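Local coordinates for HI1317 (Haemophilus influenzae, PDB 1JOV), which probably interconverts the alpha and beta anomers of D-glucose 6-phosphate, at residues 19-24 and 61-66; 94-99 and 112-117; 106-111 and 127-132; 220-225 and 250-255. All blocks are in the same frame, centred on the assembly; numbering follows the deposited sequence. Where two conformers were deposited one is given.

In the fold
Interactions 1 and 2 touch, as do 2 and 3, so three of the four contacts form a connected series. Interactions 2 and 3 share strand 107-115, paired with 97-104 in one and with 121-129 in the other; S99 N lies 2.9 Å from E111 O where they meet. Interaction 1 sets a loop, 61-66, on strand 21-28 of the five-stranded sheet, yet its L24 CD1 packs 3.8 Å from F112 CE1 of interaction 2. A bound Tris, probably from the crystallisation liquor, lies about 6 Å from the P62 side chain. Interaction 4 stands apart, its centre 28 Å from that of interaction 1, and alone adjoins the predicted active site: V224 comes within about 3 Å of E248 and 6 Å of H150 (nearest side-chain atoms).

Interaction 1. Residues 19-24 and 61-66; sequences NDIPVL and EPFKNG
In the conformer described, one of two modelled, N19 ND2 donates to the carbonyl O of P62 over 2.9 Å, and the bond is nearly straight, with an N-H...O angle of 166°. The oxygen lies close to the plane of the N19 amide, but the donor stands 50° above the plane of the P62 carbonyl. In the same conformer OD1 accepts from the backbone N of M1, which ties the N-terminus to this side chain. One residue on, D20 N reaches O of F63 at 3.2 Å, approaching nearly along the C=O axis. Next to these bonds I21 CD1 sits at the edge of the F63 ring, 4.2 Å from F63 CD1, and V23 CG2 approaches the same ring obliquely. F63 N is held by OE2 of E61 at 2.9 Å. E61 CG lies 3.7 Å above one face of the ring, offset toward its rim. I43 of strand 41-47 touches both F63 and V23, so the F63 ring packs the loop 61-66 against the start of strand 21-28. D20 also faces K64 NZ across a salt bridge, although the position of OD2 is doubtful. The sounder evidence is the pairing of loop carbonyls with N-H groups of D20 and, in this conformer, N19.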
loop_
_atom_site.group_PDB
_atom_site.type_symbol
_atom_site.label_atom_id
_atom_site.label_comp_id
_atom_site.label_asym_id
_atom_site.label_seq_id
_atom_site.Cartn_x
_atom_site.Cartn_y
_atom_site.Cartn_z
ATOM N N ASN A 19 -0.530 20.327 -1.663
ATOM C CA ASN A 19 -0.567 20.991 -0.360
ATOM C C ASN A 19 0.859 21.048 0.197
ATOM O O ASN A 19 1.768 21.677 -0.402
ATOM C CB ASN A 19 -1.565 20.404 0.630
ATOM C CG ASN A 19 -2.996 20.672 0.226
ATOM O OD1 ASN A 19 -3.247 21.570 -0.591
ATOM N ND2 ASN A 19 -3.945 19.857 0.728
ATOM N N ASP A 20 1.088 20.367 1.285
ATOM C CA ASP A 20 2.422 20.324 1.944
ATOM C C ASP A 20 3.423 19.295 1.394
ATOM O O ASP A 20 4.623 19.403 1.640
ATOM C CB ASP A 20 2.235 19.948 3.417
ATOM C CG ASP A 20 1.724 21.102 4.255
ATOM O OD1 ASP A 20 1.687 22.239 3.746
ATOM O OD2 ASP A 20 1.366 20.871 5.420
ATOM N N ILE A 21 2.969 18.268 0.684
ATOM C CA ILE A 21 3.782 17.123 0.347
ATOM C C ILE A 21 4.153 16.952 -1.148
ATOM O O ILE A 21 3.285 17.054 -2.017
ATOM C CB ILE A 21 2.973 15.890 0.765
ATOM C CG1 ILE A 21 2.884 15.707 2.288
ATOM C CG2 ILE A 21 3.568 14.641 0.109
ATOM C CD1 ILE A 21 1.794 14.760 2.720
ATOM N N PRO A 22 5.431 16.685 -1.457
ATOM C CA PRO A 22 5.864 16.502 -2.861
ATOM C C PRO A 22 5.467 15.109 -3.343
ATOM O O PRO A 22 5.638 14.138 -2.547
ATOM C CB PRO A 22 7.373 16.688 -2.786
ATOM C CG PRO A 22 7.690 16.668 -1.344
ATOM C CD PRO A 22 6.536 16.564 -0.503
ATOM N N VAL A 23 4.937 15.032 -4.533
ATOM C CA VAL A 23 4.428 13.817 -5.128
ATOM C C VAL A 23 4.954 13.656 -6.539
ATOM O O VAL A 23 4.810 14.532 -7.396
ATOM C CB VAL A 23 2.862 13.802 -5.130
ATOM C CG1 VAL A 23 2.326 12.528 -5.798
ATOM C CG2 VAL A 23 2.349 13.944 -3.713
ATOM N N LEU A 24 5.548 12.506 -6.853
ATOM C CA LEU A 24 5.911 12.279 -8.206
ATOM C C LEU A 24 4.719 11.865 -9.003
ATOM O O LEU A 24 3.940 10.977 -8.563
ATOM C CB LEU A 24 6.927 11.138 -8.305
ATOM C CG LEU A 24 8.273 11.431 -7.867
ATOM C CD1 LEU A 24 9.100 10.133 -7.710
ATOM C CD2 LEU A 24 8.908 12.296 -8.945
ATOM N N GLU A 61 -8.336 13.448 1.877
ATOM C CA GLU A 61 -6.938 13.426 2.276
ATOM C C GLU A 61 -6.322 14.851 2.346
ATOM O O GLU A 61 -6.313 15.583 1.369
ATOM C CB GLU A 61 -6.097 12.559 1.321
ATOM C CG GLU A 61 -4.584 12.600 1.540
ATOM C CD GLU A 61 -4.118 12.258 2.965
ATOM O OE1 GLU A 61 -4.620 11.281 3.557
ATOM O OE2 GLU A 61 -3.242 12.982 3.467
ATOM N N PRO A 62 -5.821 15.195 3.554
ATOM C CA PRO A 62 -5.208 16.529 3.766
ATOM C C PRO A 62 -3.860 16.884 3.131
ATOM O O PRO A 62 -3.433 18.057 2.939
ATOM C CB PRO A 62 -5.137 16.676 5.329
ATOM C CG PRO A 62 -5.557 15.298 5.978
ATOM C CD PRO A 62 -5.994 14.431 4.811
ATOM N N PHE A 63 -3.132 15.839 2.761
ATOM C CA PHE A 63 -1.776 16.068 2.407
ATOM C C PHE A 63 -0.916 17.013 3.236
ATOM O O PHE A 63 -0.213 17.885 2.739
ATOM C CB PHE A 63 -1.582 16.436 0.942
ATOM C CG PHE A 63 -1.908 15.370 -0.022
ATOM C CD1 PHE A 63 -1.004 14.365 -0.336
ATOM C CD2 PHE A 63 -3.165 15.333 -0.594
ATOM C CE1 PHE A 63 -1.333 13.387 -1.244
ATOM C CE2 PHE A 63 -3.529 14.360 -1.543
ATOM C CZ PHE A 63 -2.595 13.382 -1.874
ATOM N N LYS A 64 -0.888 16.748 4.514
ATOM C CA LYS A 64 -0.120 17.498 5.463
ATOM C C LYS A 64 1.173 16.841 5.897
ATOM O O LYS A 64 1.156 15.672 6.363
ATOM C CB LYS A 64 -1.004 17.719 6.694
ATOM C CG LYS A 64 -0.285 18.322 7.896
ATOM C CD LYS A 64 0.234 19.761 7.643
ATOM C CE LYS A 64 1.158 20.262 8.802
ATOM N NZ LYS A 64 1.838 21.546 8.443
ATOM N N ASN A 65 2.258 17.602 5.833
ATOM C CA ASN A 65 3.547 17.058 6.161
ATOM C C ASN A 65 3.540 16.454 7.554
ATOM O O ASN A 65 3.049 17.043 8.505
ATOM C CB ASN A 65 4.722 18.008 5.933
ATOM C CG ASN A 65 4.619 19.273 6.753
ATOM O OD1 ASN A 65 3.948 20.226 6.361
ATOM N ND2 ASN A 65 5.291 19.293 7.893
ATOM N N GLY A 66 4.057 15.233 7.670
ATOM C CA GLY A 66 4.066 14.581 8.958
ATOM C C GLY A 66 2.858 13.805 9.456
ATOM O O GLY A 66 2.915 13.202 10.556
#

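Interaction 2. Residues 94-99 and 112-117; sequences RLWQLS and FELFSD
F112 turns its ring toward L98, whose CD1 lies 3.7 Å from F112 CE1. Its CB meets W96 CE3, and its CA-H points at O of Q97. L24 of strand 21-28 touches both F112 and L98, so this face of the sheet is packed against the neighbouring one. E113 follows as the hydrogen-bonded partner of Q97: each backbone N reaches the other's O at 2.9 Å, both bonds fairly straight. These two bonds and the non-hydrogen-bonded L98-F112 pair define the register of a beta hairpin made by strands 97-104 and 107-115, with 97-104 at the edge of its eight-stranded antiparallel sheet. The N-to-C directions of the short strands 97-99 and 112-115 are 127° apart, well short of antiparallel. L114 comes next and carries the aliphatic centre of the contact. Its CB lies 3.6 Å from the centroid of the six-membered ring of W96 and only 7° off the ring normal, a CH-pi contact over the face. Beyond it CG is anti to the backbone N (chi1 176°), and CD2 lies 3.6 Å above one face of the R94 guanidinium, toward its rim. The indole N-H is taken by O of A91. F115 O then accepts from R94 NH2 at 3.1 Å; the oxygen lies in the guanidinium plane, while the donor stands well above the carbonyl plane. Water 1 links R94 NE to this oxygen, and R94 NH1 forms a salt bridge with E122. Water 2 joins F115 N to L95 O and Q97 NE2, and this NE2 meets the F115 ring at its edge.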
loop_
_atom_site.group_PDB
_atom_site.type_symbol
_atom_site.label_atom_id
_atom_site.label_comp_id
_atom_site.label_asym_id
_atom_site.label_seq_id
_atom_site.Cartn_x
_atom_site.Cartn_y
_atom_site.Cartn_z
ATOM N N ARG A 94 7.856 10.212 7.352
ATOM C CA ARG A 94 9.173 10.761 7.118
ATOM C C ARG A 94 9.406 10.878 5.568
ATOM O O ARG A 94 8.762 10.186 4.832
ATOM C CB ARG A 94 10.260 9.876 7.682
ATOM C CG ARG A 94 10.238 9.818 9.225
ATOM C CD ARG A 94 10.999 8.592 9.915
ATOM N NE ARG A 94 12.388 8.501 9.505
ATOM C CZ ARG A 94 13.157 7.437 9.690
ATOM N NH1 ARG A 94 12.661 6.335 10.278
ATOM N NH2 ARG A 94 14.441 7.470 9.266
ATOM N N LEU A 95 10.120 11.895 5.151
ATOM C CA LEU A 95 10.374 12.129 3.742
ATOM C C LEU A 95 11.453 11.125 3.324
ATOM O O LEU A 95 12.511 11.024 3.948
ATOM C CB LEU A 95 11.052 13.520 3.487
ATOM C CG LEU A 95 9.936 14.517 3.441
ATOM C CD1 LEU A 95 10.510 15.956 3.620
ATOM C CD2 LEU A 95 9.277 14.370 2.133
ATOM N N TRP A 96 11.168 10.456 2.233
ATOM C CA TRP A 96 12.184 9.637 1.535
ATOM C C TRP A 96 12.754 10.408 0.319
ATOM O O TRP A 96 12.095 11.358 -0.179
ATOM C CB TRP A 96 11.525 8.358 1.071
ATOM C CG TRP A 96 10.975 7.472 2.161
ATOM C CD1 TRP A 96 10.086 7.774 3.232
ATOM C CD2 TRP A 96 11.170 6.038 2.217
ATOM N NE1 TRP A 96 9.832 6.627 3.934
ATOM C CE2 TRP A 96 10.494 5.559 3.326
ATOM C CE3 TRP A 96 11.935 5.153 1.459
ATOM C CZ2 TRP A 96 10.414 4.209 3.645
ATOM C CZ3 TRP A 96 11.925 3.767 1.777
ATOM C CH2 TRP A 96 11.202 3.310 2.921
ATOM N N GLN A 97 13.853 9.916 -0.235
ATOM C CA GLN A 97 14.422 10.512 -1.425
ATOM C C GLN A 97 14.273 9.561 -2.613
ATOM O O GLN A 97 14.336 8.366 -2.472
ATOM C CB GLN A 97 15.899 10.790 -1.210
ATOM C CG GLN A 97 16.163 12.027 -0.296
ATOM C CD GLN A 97 15.773 11.759 1.134
ATOM O OE1 GLN A 97 15.055 12.597 1.793
ATOM N NE2 GLN A 97 16.206 10.627 1.671
ATOM N N LEU A 98 14.084 10.138 -3.814
ATOM C CA LEU A 98 14.058 9.343 -5.062
ATOM C C LEU A 98 15.540 9.153 -5.429
ATOM O O LEU A 98 16.264 10.136 -5.745
ATOM C CB LEU A 98 13.369 10.143 -6.135
ATOM C CG LEU A 98 13.397 9.489 -7.525
ATOM C CD1 LEU A 98 12.489 8.268 -7.617
ATOM C CD2 LEU A 98 12.943 10.542 -8.571
ATOM N N SER A 99 16.049 7.929 -5.295
ATOM C CA SER A 99 17.469 7.700 -5.518
ATOM C C SER A 99 17.764 7.165 -6.910
ATOM O O SER A 99 18.897 7.159 -7.373
ATOM C CB SER A 99 17.911 6.701 -4.453
ATOM O OG SER A 99 17.062 5.626 -4.421
ATOM N N PHE A 112 13.363 4.467 -3.976
ATOM C CA PHE A 112 13.296 5.458 -2.907
ATOM C C PHE A 112 14.146 4.992 -1.772
ATOM O O PHE A 112 14.252 3.796 -1.526
ATOM C CB PHE A 112 11.831 5.604 -2.460
ATOM C CG PHE A 112 10.965 6.077 -3.591
ATOM C CD1 PHE A 112 10.860 7.422 -3.849
ATOM C CD2 PHE A 112 10.286 5.165 -4.410
ATOM C CE1 PHE A 112 10.068 7.869 -4.869
ATOM C CE2 PHE A 112 9.485 5.626 -5.447
ATOM C CZ PHE A 112 9.379 6.972 -5.673
ATOM N N GLU A 113 14.776 5.909 -1.033
ATOM C CA GLU A 113 15.537 5.474 0.147
ATOM C C GLU A 113 15.153 6.353 1.381
ATOM O O GLU A 113 14.774 7.525 1.192
ATOM C CB GLU A 113 17.033 5.611 -0.098
ATOM C CG GLU A 113 17.492 4.576 -1.185
ATOM C CD GLU A 113 18.887 4.844 -1.670
ATOM O OE1 GLU A 113 19.186 6.041 -1.894
ATOM O OE2 GLU A 113 19.676 3.898 -1.751
ATOM N N LEU A 114 15.243 5.725 2.550
ATOM C CA LEU A 114 14.960 6.388 3.831
ATOM C C LEU A 114 16.264 6.376 4.624
ATOM O O LEU A 114 16.967 5.313 4.708
ATOM C CB LEU A 114 13.918 5.601 4.643
ATOM C CG LEU A 114 13.630 6.171 6.059
ATOM C CD1 LEU A 114 13.116 7.573 5.824
ATOM C CD2 LEU A 114 12.631 5.203 6.720
ATOM N N PHE A 115 16.656 7.534 5.140
ATOM C CA PHE A 115 17.915 7.673 5.892
ATOM C C PHE A 115 17.692 8.104 7.316
ATOM O O PHE A 115 16.735 8.828 7.639
ATOM C CB PHE A 115 18.837 8.677 5.211
ATOM C CG PHE A 115 19.333 8.255 3.866
ATOM C CD1 PHE A 115 20.477 7.428 3.725
ATOM C CD2 PHE A 115 18.671 8.701 2.743
ATOM C CE1 PHE A 115 20.862 7.003 2.478
ATOM C CE2 PHE A 115 19.060 8.304 1.517
ATOM C CZ PHE A 115 20.139 7.434 1.360
ATOM N N SER A 116 18.580 7.659 8.187
ATOM C CA SER A 116 18.584 7.944 9.577
ATOM C C SER A 116 19.103 9.315 9.752
ATOM O O SER A 116 19.673 9.923 8.841
ATOM C CB SER A 116 19.539 7.020 10.345
ATOM O OG SER A 116 20.889 7.349 10.078
ATOM N N ASP A 117 18.880 9.807 10.948
ATOM C CA ASP A 117 19.361 11.130 11.238
ATOM C C ASP A 117 20.888 11.201 11.281
ATOM O O ASP A 117 21.389 12.299 11.337
ATOM C CB ASP A 117 18.778 11.623 12.568
ATOM C CG ASP A 117 19.284 10.829 13.751
ATOM O OD1 ASP A 117 19.773 9.694 13.498
ATOM O OD2 ASP A 117 19.234 11.262 14.944
HETATM O O HOH W 1 14.575 10.483 8.132
HETATM O O HOH W 2 15.225 9.860 4.087
#

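Interaction 3. Residues 106-111 and 127-132; sequences HKVRLE and MVFTDK
V108, R109 and L110 pair with F129, V128 and M127 in an antiparallel beta hairpin, built from strands 107-115 and 121-129 of the eight-stranded sheet. The short strand segments run 167° apart in direction, with their axes 4.7 Å from each other at closest approach. Two hydrogen-bonded pairs flank one non-hydrogen-bonded pair. V108 and F129 exchange bonds, with F129 N 2.8 Å from O of V108 at an N-H...O angle of 173°; L110 and M127 do the same, M127 N meeting O of L110 at 2.8 Å. At the pair between them the CA-H of R109 points to O of M127, and that of V128 to O of V108. The face bearing V108, L110, M127 and F129 is apolar: L110 CD1 lies 4.0 Å from F129 CE2, and the F129 ring also meets W45 of strand 41-47. On the other face V128 touches both K107 and R109. Its CG1 meets K107 CG at 3.8 Å, and CG2 meets R109 NH1 at 3.5 Å. R109 has CG anti to the backbone N (chi1 -175°) and is extended as far as NE, which binds the anti lone pair of E111 OE2 at 2.7 Å in a salt bridge. Past the pairing, T130 OG1 accepts from K132 N in an ST turn. The chemistry is thus two-sided: an apolar face is buried against the neighbouring sheet, while the other packs V128 between the alkyl chain of K107 and the guanidinium end of R109 and pairs R109 with E111, which probably moderates the charge there.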
loop_
_atom_site.group_PDB
_atom_site.type_symbol
_atom_site.label_atom_id
_atom_site.label_comp_id
_atom_site.label_asym_id
_atom_site.label_seq_id
_atom_site.Cartn_x
_atom_site.Cartn_y
_atom_site.Cartn_z
ATOM N N HIS A 106 8.814 -0.462 -22.162
ATOM C CA HIS A 106 7.675 -1.150 -21.533
ATOM C C HIS A 106 7.738 -1.192 -20.024
ATOM O O HIS A 106 7.092 -2.038 -19.440
ATOM C CB HIS A 106 7.559 -2.607 -22.006
ATOM C CG HIS A 106 7.285 -2.732 -23.463
ATOM N ND1 HIS A 106 6.080 -2.371 -24.021
ATOM C CD2 HIS A 106 8.077 -3.124 -24.481
ATOM C CE1 HIS A 106 6.133 -2.566 -25.327
ATOM N NE2 HIS A 106 7.334 -3.020 -25.629
ATOM N N LYS A 107 8.546 -0.350 -19.416
ATOM C CA LYS A 107 8.753 -0.509 -17.969
ATOM C C LYS A 107 9.375 0.711 -17.319
ATOM O O LYS A 107 10.225 1.411 -17.902
ATOM C CB LYS A 107 9.668 -1.695 -17.742
ATOM C CG LYS A 107 10.007 -1.982 -16.281
ATOM C CD LYS A 107 11.285 -2.821 -16.141
ATOM C CE LYS A 107 10.966 -4.297 -16.246
ATOM N NZ LYS A 107 12.183 -5.166 -16.007
ATOM N N VAL A 108 8.967 0.905 -16.096
ATOM C CA VAL A 108 9.510 2.021 -15.355
ATOM C C VAL A 108 9.906 1.570 -13.978
ATOM O O VAL A 108 9.123 0.932 -13.282
ATOM C CB VAL A 108 8.504 3.160 -15.264
ATOM C CG1 VAL A 108 9.050 4.327 -14.465
ATOM C CG2 VAL A 108 8.127 3.629 -16.668
ATOM N N ARG A 109 11.119 1.926 -13.600
ATOM C CA ARG A 109 11.573 1.536 -12.237
ATOM C C ARG A 109 11.907 2.763 -11.418
ATOM O O ARG A 109 12.712 3.543 -11.852
ATOM C CB ARG A 109 12.823 0.650 -12.310
ATOM C CG ARG A 109 13.238 0.123 -10.876
ATOM C CD ARG A 109 14.522 -0.843 -10.923
ATOM N NE ARG A 109 14.868 -1.301 -9.543
ATOM C CZ ARG A 109 14.512 -2.460 -8.993
ATOM N NH1 ARG A 109 13.880 -3.393 -9.730
ATOM N NH2 ARG A 109 14.870 -2.712 -7.717
ATOM N N LEU A 110 11.295 2.951 -10.205
ATOM C CA LEU A 110 11.658 4.070 -9.312
ATOM C C LEU A 110 12.172 3.436 -8.017
ATOM O O LEU A 110 11.603 2.385 -7.585
ATOM C CB LEU A 110 10.351 4.786 -8.920
ATOM C CG LEU A 110 9.591 5.395 -10.136
ATOM C CD1 LEU A 110 8.365 6.182 -9.484
ATOM C CD2 LEU A 110 10.460 6.262 -11.030
ATOM N N GLU A 111 13.197 4.045 -7.434
ATOM C CA GLU A 111 13.756 3.549 -6.137
ATOM C C GLU A 111 13.747 4.719 -5.199
ATOM O O GLU A 111 14.066 5.822 -5.601
ATOM C CB GLU A 111 15.208 2.997 -6.217
ATOM C CG GLU A 111 15.170 1.775 -7.154
ATOM C CD GLU A 111 16.535 1.087 -7.254
ATOM O OE1 GLU A 111 17.466 1.467 -6.492
ATOM O OE2 GLU A 111 16.677 0.173 -8.105
ATOM N N MET A 127 9.779 0.341 -6.956
ATOM C CA MET A 127 8.502 0.156 -7.602
ATOM C C MET A 127 8.751 -0.060 -9.094
ATOM O O MET A 127 9.442 0.735 -9.674
ATOM C CB MET A 127 7.600 1.398 -7.444
ATOM C CG MET A 127 7.383 1.733 -5.931
ATOM S SD MET A 127 6.332 3.245 -5.837
ATOM C CE MET A 127 6.414 3.531 -4.045
ATOM N N VAL A 128 8.229 -1.142 -9.669
ATOM C CA VAL A 128 8.422 -1.472 -11.056
ATOM C C VAL A 128 7.030 -1.500 -11.715
ATOM O O VAL A 128 6.169 -2.274 -11.324
ATOM C CB VAL A 128 9.145 -2.840 -11.259
ATOM C CG1 VAL A 128 9.388 -3.095 -12.744
ATOM C CG2 VAL A 128 10.448 -2.885 -10.481
ATOM N N PHE A 129 6.843 -0.630 -12.704
ATOM C CA PHE A 129 5.585 -0.495 -13.436
ATOM C C PHE A 129 5.651 -1.043 -14.873
ATOM O O PHE A 129 6.447 -0.582 -15.700
ATOM C CB PHE A 129 5.194 1.003 -13.540
ATOM C CG PHE A 129 5.113 1.708 -12.197
ATOM C CD1 PHE A 129 3.918 1.702 -11.485
ATOM C CD2 PHE A 129 6.195 2.365 -11.633
ATOM C CE1 PHE A 129 3.774 2.320 -10.268
ATOM C CE2 PHE A 129 6.065 3.005 -10.418
ATOM C CZ PHE A 129 4.859 2.997 -9.705
ATOM N N THR A 130 4.802 -2.010 -15.117
ATOM C CA THR A 130 4.605 -2.654 -16.427
ATOM C C THR A 130 3.076 -2.712 -16.546
ATOM O O THR A 130 2.358 -1.753 -16.234
ATOM C CB THR A 130 5.216 -4.093 -16.410
ATOM O OG1 THR A 130 4.686 -4.873 -15.304
ATOM C CG2 THR A 130 6.729 -4.029 -16.275
ATOM N N ASP A 131 2.515 -3.818 -17.021
ATOM C CA ASP A 131 1.087 -3.970 -16.824
ATOM C C ASP A 131 0.790 -4.341 -15.385
ATOM O O ASP A 131 -0.373 -4.385 -14.961
ATOM C CB ASP A 131 0.544 -5.102 -17.735
ATOM C CG ASP A 131 1.241 -6.444 -17.484
ATOM O OD1 ASP A 131 2.489 -6.533 -17.643
ATOM O OD2 ASP A 131 0.618 -7.490 -17.129
ATOM N N LYS A 132 1.808 -4.632 -14.632
ATOM C CA LYS A 132 1.608 -4.974 -13.232
ATOM C C LYS A 132 2.372 -3.921 -12.400
ATOM O O LYS A 132 3.109 -3.109 -12.961
ATOM C CB LYS A 132 2.040 -6.420 -12.970
ATOM C CG LYS A 132 1.517 -7.454 -13.961
ATOM C CD LYS A 132 1.825 -8.881 -13.492
ATOM C CE LYS A 132 0.918 -9.904 -14.163
ATOM N NZ LYS A 132 1.365 -11.303 -13.903
#

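Interaction 4. Residues 220-225 and 250-255; sequences ASQFVL and ARIHHL
R251 passes S221 with its alkyl part. CB and CG of R251 each lie 4.0 Å from S221 OG, and CD closes to 3.3 Å from that hydroxyl oxygen. The bend at chi2 (-80°) brings CD to S221 OG, and that at chi3 (-76°) turns NE toward its own segment, where NE donates to O of H254 at 2.9 Å. At the tip NH2 reaches O of L255, also at 2.9 Å, and forms a salt bridge with E260; NH1 bonds to O of N219. H254 CD2 lies above one face of the guanidinium, near its rim. Beside it the backbone of A250 faces two residues, S221 and Q222, a classic beta bulge in the pairing of strands 222-227 and 244-251. O of A250 accepts from S221 N at 2.9 Å and from Q222 N at 3.0 Å, while A250 N returns a bond to O of Q222. Farther along, V224 CG2 packs 3.5 Å from I252 CD1, the two side chains crossing at about a right angle. V224 also touches E248, a predicted active-site residue. The A250 carbonyl pins the bulge, while the R251 bonds to O of H254 and O of L255 tie the turn after it back to R251, near the probable active site.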
loop_
_atom_site.group_PDB
_atom_site.type_symbol
_atom_site.label_atom_id
_atom_site.label_comp_id
_atom_site.label_asym_id
_atom_site.label_seq_id
_atom_site.Cartn_x
_atom_site.Cartn_y
_atom_site.Cartn_z
ATOM N N ALA A 220 6.021 -12.741 2.533
ATOM C CA ALA A 220 5.045 -12.341 3.525
ATOM C C ALA A 220 4.965 -13.455 4.566
ATOM O O ALA A 220 5.116 -14.618 4.219
ATOM C CB ALA A 220 3.691 -12.067 2.896
ATOM N N SER A 221 4.650 -13.117 5.778
ATOM C CA SER A 221 4.385 -14.131 6.771
ATOM C C SER A 221 2.908 -14.015 7.172
ATOM O O SER A 221 2.304 -15.024 7.541
ATOM C CB SER A 221 5.328 -14.014 7.973
ATOM O OG SER A 221 5.315 -12.697 8.497
ATOM N N GLN A 222 2.353 -12.813 7.097
ATOM C CA GLN A 222 0.983 -12.510 7.517
ATOM C C GLN A 222 0.288 -11.729 6.402
ATOM O O GLN A 222 0.956 -10.999 5.647
ATOM C CB GLN A 222 0.843 -11.667 8.770
ATOM C CG GLN A 222 0.915 -12.500 10.079
ATOM C CD GLN A 222 2.251 -13.211 10.216
ATOM O OE1 GLN A 222 2.338 -14.424 10.476
ATOM N NE2 GLN A 222 3.287 -12.461 10.037
ATOM N N PHE A 223 -1.008 -11.851 6.289
ATOM C CA PHE A 223 -1.809 -11.052 5.355
ATOM C C PHE A 223 -2.916 -10.450 6.199
ATOM O O PHE A 223 -3.657 -11.183 6.840
ATOM C CB PHE A 223 -2.464 -11.845 4.199
ATOM C CG PHE A 223 -1.552 -12.412 3.178
ATOM C CD1 PHE A 223 -0.597 -11.585 2.559
ATOM C CD2 PHE A 223 -1.645 -13.750 2.782
ATOM C CE1 PHE A 223 0.274 -12.078 1.620
ATOM C CE2 PHE A 223 -0.777 -14.268 1.841
ATOM C CZ PHE A 223 0.174 -13.430 1.281
ATOM N N VAL A 224 -3.041 -9.122 6.219
ATOM C CA VAL A 224 -4.040 -8.476 7.044
ATOM C C VAL A 224 -5.223 -8.015 6.149
ATOM O O VAL A 224 -5.047 -7.311 5.126
ATOM C CB VAL A 224 -3.399 -7.269 7.782
ATOM C CG1 VAL A 224 -4.407 -6.485 8.636
ATOM C CG2 VAL A 224 -2.228 -7.696 8.695
ATOM N N LEU A 225 -6.439 -8.429 6.480
ATOM C CA LEU A 225 -7.574 -8.035 5.650
ATOM C C LEU A 225 -8.322 -7.062 6.504
ATOM O O LEU A 225 -8.635 -7.394 7.650
ATOM C CB LEU A 225 -8.437 -9.247 5.348
ATOM C CG LEU A 225 -9.655 -8.996 4.454
ATOM C CD1 LEU A 225 -9.261 -8.577 3.051
ATOM C CD2 LEU A 225 -10.457 -10.337 4.416
ATOM N N ALA A 250 2.430 -8.593 4.792
ATOM C CA ALA A 250 2.998 -8.249 6.076
ATOM C C ALA A 250 3.991 -9.243 6.701
ATOM O O ALA A 250 3.962 -10.401 6.376
ATOM C CB ALA A 250 1.922 -8.068 7.117
ATOM N N ARG A 251 4.853 -8.729 7.556
ATOM C CA ARG A 251 5.848 -9.487 8.312
ATOM C C ARG A 251 5.592 -8.989 9.721
ATOM O O ARG A 251 6.216 -8.002 10.180
ATOM C CB ARG A 251 7.268 -9.258 7.793
ATOM C CG ARG A 251 7.552 -10.030 6.477
ATOM C CD ARG A 251 7.879 -11.552 6.813
ATOM N NE ARG A 251 9.236 -11.702 7.342
ATOM C CZ ARG A 251 10.283 -11.867 6.601
ATOM N NH1 ARG A 251 10.152 -11.866 5.369
ATOM N NH2 ARG A 251 11.509 -11.987 7.131
ATOM N N ILE A 252 4.678 -9.667 10.411
ATOM C CA ILE A 252 4.274 -9.241 11.736
ATOM C C ILE A 252 4.887 -10.136 12.831
ATOM O O ILE A 252 5.421 -9.622 13.851
ATOM C CB ILE A 252 2.704 -9.233 11.847
ATOM C CG1 ILE A 252 2.065 -8.130 10.979
ATOM C CG2 ILE A 252 2.257 -9.054 13.233
ATOM C CD1 ILE A 252 0.581 -8.304 10.717
ATOM N N HIS A 253 4.710 -11.456 12.630
ATOM C CA HIS A 253 5.241 -12.413 13.635
ATOM C C HIS A 253 6.574 -13.034 13.168
ATOM O O HIS A 253 7.310 -13.551 14.023
ATOM C CB HIS A 253 4.208 -13.524 13.903
ATOM C CG HIS A 253 2.900 -13.021 14.404
ATOM N ND1 HIS A 253 2.828 -12.173 15.488
ATOM C CD2 HIS A 253 1.648 -13.141 13.925
ATOM C CE1 HIS A 253 1.568 -11.839 15.689
ATOM N NE2 HIS A 253 0.827 -12.424 14.768
ATOM N N HIS A 254 6.875 -12.973 11.892
ATOM C CA HIS A 254 8.160 -13.402 11.375
ATOM C C HIS A 254 8.861 -12.088 11.112
ATOM O O HIS A 254 8.519 -11.383 10.181
ATOM C CB HIS A 254 8.033 -14.277 10.139
ATOM C CG HIS A 254 9.409 -14.798 9.634
ATOM N ND1 HIS A 254 10.415 -15.178 10.505
ATOM C CD2 HIS A 254 9.903 -14.954 8.388
ATOM C CE1 HIS A 254 11.471 -15.538 9.811
ATOM N NE2 HIS A 254 11.201 -15.408 8.529
ATOM N N LEU A 255 9.855 -11.735 11.948
ATOM C CA LEU A 255 10.534 -10.414 11.771
ATOM C C LEU A 255 11.403 -10.333 10.561
ATOM O O LEU A 255 11.760 -11.389 9.968
ATOM C CB LEU A 255 11.347 -10.106 12.986
ATOM C CG LEU A 255 10.553 -9.966 14.296
ATOM C CD1 LEU A 255 11.448 -9.466 15.481
ATOM C CD2 LEU A 255 9.361 -9.087 14.127
#